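Local coordinates for protein BPH (Thiobacillus denitrificans, PDB 5OVS) that probably hydrolyses peptide bonds as a bacterial homologue of the proteasome beta subunit, assembling into a tetradecamer of two stacked rings, at residues 1-13 with 130-144. Sequence-based numbering, arbitrary orientation.
Sequences TTVTIVRKDGRIA and EFSKFYAYGSGSPYA
Thr2 lays its methyl CG2 against CB of Ala144, 3.8 Å away, while its hydroxyl OG1 lies against CA of Gly140, 3.1 Å away, and hydrogen-bonds to Ser177 OG. With OG1 anti to the carbonyl carbon (chi1 -58°), CG2 stands anti to the backbone N and reaches Ala144 of helix 141-151. Thr2, just ahead of strand 3-8, and Thr4 within it share the methyl of Ala144. With an alanine here in place of Thr2, the Ala144 methyl is likely to lose one of its packing partners and Ser177 the hydroxyl it bonds to. A side chain at Gly140 would run into Thr2 OG1, and one at Gly138 into Thr1 O; glycine at both points lets the chain turn this closely round the N-terminus.

From here the strands 3-8 and 134-137 run antiparallel, at 171°. Val3 pairs with Tyr137 and Ile5 with Tyr135, each through two backbone hydrogen bonds, and Arg7 N adds a bond of 2.8 Å to Lys133 O. On the face of Thr4 and Val6, CG2 of Val6 lies alongside CB of Phe134 at 3.9 Å. On the other, CG2 of Val3 touches CB of Tyr137 at 3.7 Å, and Val3 and Ile5 reach Leu112 of the second sheet. The extended Arg7 passes CD by Ser132 O; its NH1 meets Glu130 OE2 through a water held in the guanidinium plane, which also donates to Phe131 O. At the end of strand 134-137, the Tyr137 ring meets Trp22 of a neighbouring subunit edge-to-face.

Gly140 N donates to Thr1 O almost straight (167°), and Thr1 OG1 bonds to Lys37. An N-terminal threonine just ahead of the first strand, with two antiparallel sheets packed face to face, is consistent with the alpha-beta-beta-alpha sandwich of proteasome-like Ntn-hydrolases.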
loop_
_atom_site.group_PDB
_atom_site.type_symbol
_atom_site.label_atom_id
_atom_site.label_comp_id
_atom_site.label_asym_id
_atom_site.label_seq_id
_atom_site.Cartn_x
_atom_site.Cartn_y
_atom_site.Cartn_z
ATOM N N THR K 1 -21.243 -23.107 -10.937
ATOM C CA THR K 1 -21.612 -24.540 -10.775
ATOM C C THR K 1 -22.758 -24.653 -9.772
ATOM O O THR K 1 -22.841 -23.868 -8.843
ATOM C CB THR K 1 -20.400 -25.374 -10.310
ATOM O OG1 THR K 1 -19.471 -25.512 -11.389
ATOM C CG2 THR K 1 -20.809 -26.738 -9.886
ATOM N N THR K 2 -23.656 -25.611 -9.988
ATOM C CA THR K 2 -24.628 -25.998 -8.981
ATOM C C THR K 2 -24.676 -27.512 -8.872
ATOM O O THR K 2 -24.827 -28.208 -9.875
ATOM C CB THR K 2 -26.031 -25.508 -9.317
ATOM O OG1 THR K 2 -26.009 -24.083 -9.457
ATOM C CG2 THR K 2 -27.008 -25.887 -8.206
ATOM N N VAL K 3 -24.544 -28.000 -7.642
ATOM C CA VAL K 3 -24.732 -29.411 -7.328
ATOM C C VAL K 3 -25.804 -29.510 -6.243
ATOM O O VAL K 3 -25.847 -28.675 -5.339
ATOM C CB VAL K 3 -23.434 -30.088 -6.846
ATOM C CG1 VAL K 3 -22.448 -30.250 -7.994
ATOM C CG2 VAL K 3 -22.791 -29.320 -5.698
ATOM N N THR K 4 -26.676 -30.500 -6.344
ATOM C CA THR K 4 -27.730 -30.674 -5.370
ATOM C C THR K 4 -27.804 -32.121 -4.882
ATOM O O THR K 4 -27.373 -33.078 -5.559
ATOM C CB THR K 4 -29.100 -30.262 -5.930
ATOM O OG1 THR K 4 -29.397 -31.058 -7.080
ATOM C CG2 THR K 4 -29.113 -28.765 -6.327
ATOM N N ILE K 5 -28.356 -32.272 -3.689
ATOM C CA ILE K 5 -28.495 -33.575 -3.110
ATOM C C ILE K 5 -29.781 -33.606 -2.289
ATOM O O ILE K 5 -30.104 -32.651 -1.592
ATOM C CB ILE K 5 -27.250 -33.930 -2.283
ATOM C CG1 ILE K 5 -27.175 -35.444 -2.089
ATOM C CG2 ILE K 5 -27.225 -33.148 -0.979
ATOM C CD1 ILE K 5 -25.813 -35.923 -1.678
ATOM N N VAL K 6 -30.528 -34.695 -2.426
ATOM C CA VAL K 6 -31.870 -34.790 -1.874
ATOM C C VAL K 6 -32.159 -36.208 -1.379
ATOM O O VAL K 6 -31.770 -37.217 -1.992
ATOM C CB VAL K 6 -32.934 -34.389 -2.902
ATOM C CG1 VAL K 6 -34.322 -34.472 -2.284
ATOM C CG2 VAL K 6 -32.663 -32.987 -3.440
ATOM N N ARG K 7 -32.872 -36.239 -0.264
ATOM C CA ARG K 7 -33.256 -37.431 0.429
ATOM C C ARG K 7 -34.766 -37.321 0.641
ATOM O O ARG K 7 -35.226 -36.431 1.345
ATOM C CB ARG K 7 -32.512 -37.399 1.760
ATOM C CG ARG K 7 -32.617 -38.643 2.606
ATOM C CD ARG K 7 -32.439 -38.310 4.077
ATOM N NE ARG K 7 -32.993 -39.395 4.877
ATOM C CZ ARG K 7 -32.289 -40.276 5.577
ATOM N NH1 ARG K 7 -30.964 -40.212 5.631
ATOM N NH2 ARG K 7 -32.929 -41.224 6.249
ATOM N N LYS K 8 -35.557 -38.180 0.014
ATOM C CA LYS K 8 -37.006 -38.082 0.178
ATOM C C LYS K 8 -37.696 -39.374 -0.176
ATOM O O LYS K 8 -37.395 -39.968 -1.204
ATOM C CB LYS K 8 -37.575 -36.961 -0.694
ATOM C CG LYS K 8 -39.090 -36.889 -0.674
ATOM C CD LYS K 8 -39.636 -35.781 -1.556
ATOM C CE LYS K 8 -41.157 -35.832 -1.584
ATOM N NZ LYS K 8 -41.777 -34.679 -2.295
ATOM N N ASP K 9 -38.633 -39.784 0.681
ATOM C CA ASP K 9 -39.447 -40.992 0.484
ATOM C C ASP K 9 -38.650 -42.283 0.225
ATOM O O ASP K 9 -38.974 -43.038 -0.693
ATOM C CB ASP K 9 -40.459 -40.775 -0.653
ATOM C CG ASP K 9 -41.476 -39.699 -0.342
ATOM O OD1 ASP K 9 -41.818 -39.495 0.838
ATOM O OD2 ASP K 9 -41.960 -39.069 -1.296
ATOM N N GLY K 10 -37.627 -42.533 1.042
ATOM C CA GLY K 10 -36.818 -43.756 0.935
ATOM C C GLY K 10 -35.881 -43.794 -0.266
ATOM O O GLY K 10 -35.315 -44.842 -0.591
ATOM N N ARG K 11 -35.697 -42.638 -0.898
ATOM C CA ARG K 11 -34.945 -42.500 -2.140
ATOM C C ARG K 11 -33.918 -41.388 -1.956
ATOM O O ARG K 11 -34.198 -40.405 -1.282
ATOM C CB ARG K 11 -35.899 -42.099 -3.262
ATOM C CG ARG K 11 -36.640 -43.237 -3.935
ATOM C CD ARG K 11 -35.862 -43.659 -5.158
ATOM N NE ARG K 11 -36.605 -44.495 -6.089
ATOM C CZ ARG K 11 -37.104 -44.086 -7.260
ATOM N NH1 ARG K 11 -36.972 -42.826 -7.688
ATOM N NH2 ARG K 11 -37.764 -44.957 -8.017
ATOM N N ILE K 12 -32.751 -41.530 -2.582
ATOM C CA ILE K 12 -31.704 -40.524 -2.507
ATOM C C ILE K 12 -31.356 -40.104 -3.920
ATOM O O ILE K 12 -31.189 -40.948 -4.791
ATOM C CB ILE K 12 -30.467 -41.058 -1.756
ATOM C CG1 ILE K 12 -30.724 -41.025 -0.248
ATOM C CG2 ILE K 12 -29.221 -40.258 -2.094
ATOM C CD1 ILE K 12 -29.725 -41.810 0.579
ATOM N N ALA K 13 -31.270 -38.792 -4.149
ATOM C CA ALA K 13 -30.899 -38.275 -5.460
ATOM C C ALA K 13 -29.811 -37.231 -5.372
ATOM O O ALA K 13 -29.582 -36.639 -4.322
ATOM C CB ALA K 13 -32.100 -37.707 -6.179
ATOM N N GLU K 130 -23.850 -34.321 7.489
ATOM C CA GLU K 130 -24.900 -35.207 6.984
ATOM C C GLU K 130 -26.153 -34.385 6.892
ATOM O O GLU K 130 -26.480 -33.658 7.829
ATOM C CB GLU K 130 -25.157 -36.417 7.888
ATOM C CG GLU K 130 -26.208 -37.347 7.302
ATOM C CD GLU K 130 -26.392 -38.645 8.059
ATOM O OE1 GLU K 130 -25.826 -38.810 9.160
ATOM O OE2 GLU K 130 -27.125 -39.507 7.545
ATOM N N PHE K 131 -26.856 -34.496 5.769
ATOM C CA PHE K 131 -28.050 -33.697 5.551
ATOM C C PHE K 131 -29.297 -34.518 5.782
ATOM O O PHE K 131 -29.310 -35.719 5.542
ATOM C CB PHE K 131 -28.029 -33.089 4.151
ATOM C CG PHE K 131 -26.869 -32.175 3.930
ATOM C CD1 PHE K 131 -26.751 -31.008 4.666
ATOM C CD2 PHE K 131 -25.878 -32.488 3.000
ATOM C CE1 PHE K 131 -25.668 -30.167 4.488
ATOM C CE2 PHE K 131 -24.795 -31.641 2.811
ATOM C CZ PHE K 131 -24.689 -30.481 3.558
ATOM N N SER K 132 -30.338 -33.854 6.270
ATOM C CA SER K 132 -31.567 -34.534 6.673
ATOM C C SER K 132 -32.605 -34.536 5.548
ATOM O O SER K 132 -33.475 -35.389 5.506
ATOM C CB SER K 132 -32.125 -33.924 7.977
ATOM O OG SER K 132 -32.361 -32.509 7.899
ATOM N N LYS K 133 -32.490 -33.595 4.615
ATOM C CA LYS K 133 -33.526 -33.355 3.611
ATOM C C LYS K 133 -32.890 -33.079 2.258
ATOM O O LYS K 133 -32.955 -33.907 1.355
ATOM C CB LYS K 133 -34.397 -32.160 4.031
ATOM C CG LYS K 133 -35.225 -32.366 5.291
ATOM C CD LYS K 133 -35.705 -31.018 5.809
ATOM C CE LYS K 133 -36.830 -31.119 6.815
ATOM N NZ LYS K 133 -36.360 -31.267 8.216
ATOM N N PHE K 134 -32.265 -31.912 2.132
ATOM C CA PHE K 134 -31.561 -31.540 0.921
ATOM C C PHE K 134 -30.433 -30.560 1.210
ATOM O O PHE K 134 -30.340 -30.030 2.312
ATOM C CB PHE K 134 -32.528 -30.958 -0.106
ATOM C CG PHE K 134 -33.272 -29.724 0.347
ATOM C CD1 PHE K 134 -32.721 -28.461 0.182
ATOM C CD2 PHE K 134 -34.553 -29.820 0.861
ATOM C CE1 PHE K 134 -33.418 -27.313 0.559
ATOM C CE2 PHE K 134 -35.259 -28.689 1.241
ATOM C CZ PHE K 134 -34.693 -27.431 1.088
ATOM N N TYR K 135 -29.549 -30.367 0.236
ATOM C CA TYR K 135 -28.618 -29.241 0.261
ATOM C C TYR K 135 -28.028 -29.027 -1.121
ATOM O O TYR K 135 -28.290 -29.807 -2.040
ATOM C CB TYR K 135 -27.512 -29.404 1.333
ATOM C CG TYR K 135 -26.990 -28.075 1.856
ATOM C CD1 TYR K 135 -27.860 -27.123 2.388
ATOM C CD2 TYR K 135 -25.633 -27.762 1.809
ATOM C CE1 TYR K 135 -27.396 -25.897 2.836
ATOM C CE2 TYR K 135 -25.157 -26.542 2.259
ATOM C CZ TYR K 135 -26.042 -25.617 2.772
ATOM O OH TYR K 135 -25.573 -24.419 3.237
ATOM N N ALA K 136 -27.273 -27.938 -1.274
ATOM C CA ALA K 136 -26.666 -27.555 -2.556
ATOM C C ALA K 136 -25.356 -26.814 -2.322
ATOM O O ALA K 136 -25.217 -26.125 -1.324
ATOM C CB ALA K 136 -27.619 -26.668 -3.340
ATOM N N TYR K 137 -24.409 -26.969 -3.245
ATOM C CA TYR K 137 -23.131 -26.239 -3.224
ATOM C C TYR K 137 -22.871 -25.695 -4.609
ATOM O O TYR K 137 -23.574 -26.034 -5.576
ATOM C CB TYR K 137 -21.959 -27.148 -2.840
ATOM C CG TYR K 137 -21.733 -27.386 -1.354
ATOM C CD1 TYR K 137 -21.761 -26.336 -0.437
ATOM C CD2 TYR K 137 -21.445 -28.683 -0.875
ATOM C CE1 TYR K 137 -21.540 -26.562 0.915
ATOM C CE2 TYR K 137 -21.232 -28.922 0.473
ATOM C CZ TYR K 137 -21.282 -27.865 1.362
ATOM O OH TYR K 137 -21.063 -28.106 2.700
ATOM N N GLY K 138 -21.844 -24.859 -4.691
ATOM C CA GLY K 138 -21.545 -24.092 -5.890
ATOM C C GLY K 138 -22.090 -22.673 -5.783
ATOM O O GLY K 138 -22.867 -22.352 -4.890
ATOM N N SER K 139 -21.673 -21.820 -6.709
ATOM C CA SER K 139 -22.152 -20.438 -6.776
ATOM C C SER K 139 -23.668 -20.378 -6.969
ATOM O O SER K 139 -24.297 -19.378 -6.622
ATOM C CB SER K 139 -21.448 -19.697 -7.923
ATOM O OG SER K 139 -21.653 -20.360 -9.181
ATOM N N GLY K 140 -24.259 -21.443 -7.520
ATOM C CA GLY K 140 -25.713 -21.516 -7.675
ATOM C C GLY K 140 -26.545 -22.070 -6.523
ATOM O O GLY K 140 -27.750 -22.221 -6.679
ATOM N N SER K 141 -25.928 -22.361 -5.372
ATOM C CA SER K 141 -26.655 -22.939 -4.220
ATOM C C SER K 141 -27.858 -22.159 -3.738
ATOM O O SER K 141 -28.906 -22.761 -3.513
ATOM C CB SER K 141 -25.744 -23.213 -3.026
ATOM O OG SER K 141 -24.603 -22.403 -3.065
ATOM N N PRO K 142 -27.720 -20.825 -3.573
ATOM C CA PRO K 142 -28.831 -20.114 -2.954
ATOM C C PRO K 142 -30.096 -20.231 -3.772
ATOM O O PRO K 142 -31.162 -20.496 -3.225
ATOM C CB PRO K 142 -28.328 -18.670 -2.847
ATOM C CG PRO K 142 -27.159 -18.559 -3.736
ATOM C CD PRO K 142 -26.605 -19.927 -3.934
ATOM N N TYR K 143 -29.965 -20.088 -5.079
ATOM C CA TYR K 143 -31.066 -20.344 -6.012
ATOM C C TYR K 143 -31.603 -21.775 -5.895
ATOM O O TYR K 143 -32.820 -21.976 -5.884
ATOM C CB TYR K 143 -30.615 -20.108 -7.469
ATOM C CG TYR K 143 -29.937 -18.790 -7.749
ATOM C CD1 TYR K 143 -30.682 -17.662 -8.110
ATOM C CD2 TYR K 143 -28.551 -18.664 -7.674
ATOM C CE1 TYR K 143 -30.070 -16.445 -8.381
ATOM C CE2 TYR K 143 -27.934 -17.450 -7.935
ATOM C CZ TYR K 143 -28.705 -16.348 -8.289
ATOM O OH TYR K 143 -28.111 -15.151 -8.544
ATOM N N ALA K 144 -30.714 -22.768 -5.837
ATOM C CA ALA K 144 -31.140 -24.164 -5.712
ATOM C C ALA K 144 -31.857 -24.458 -4.387
ATOM O O ALA K 144 -32.844 -25.219 -4.361
ATOM C CB ALA K 144 -29.960 -25.113 -5.889
HETATM O O HOH W 1 -23.735 -20.970 -10.609
HETATM O O HOH W 2 -28.532 -38.540 5.259
#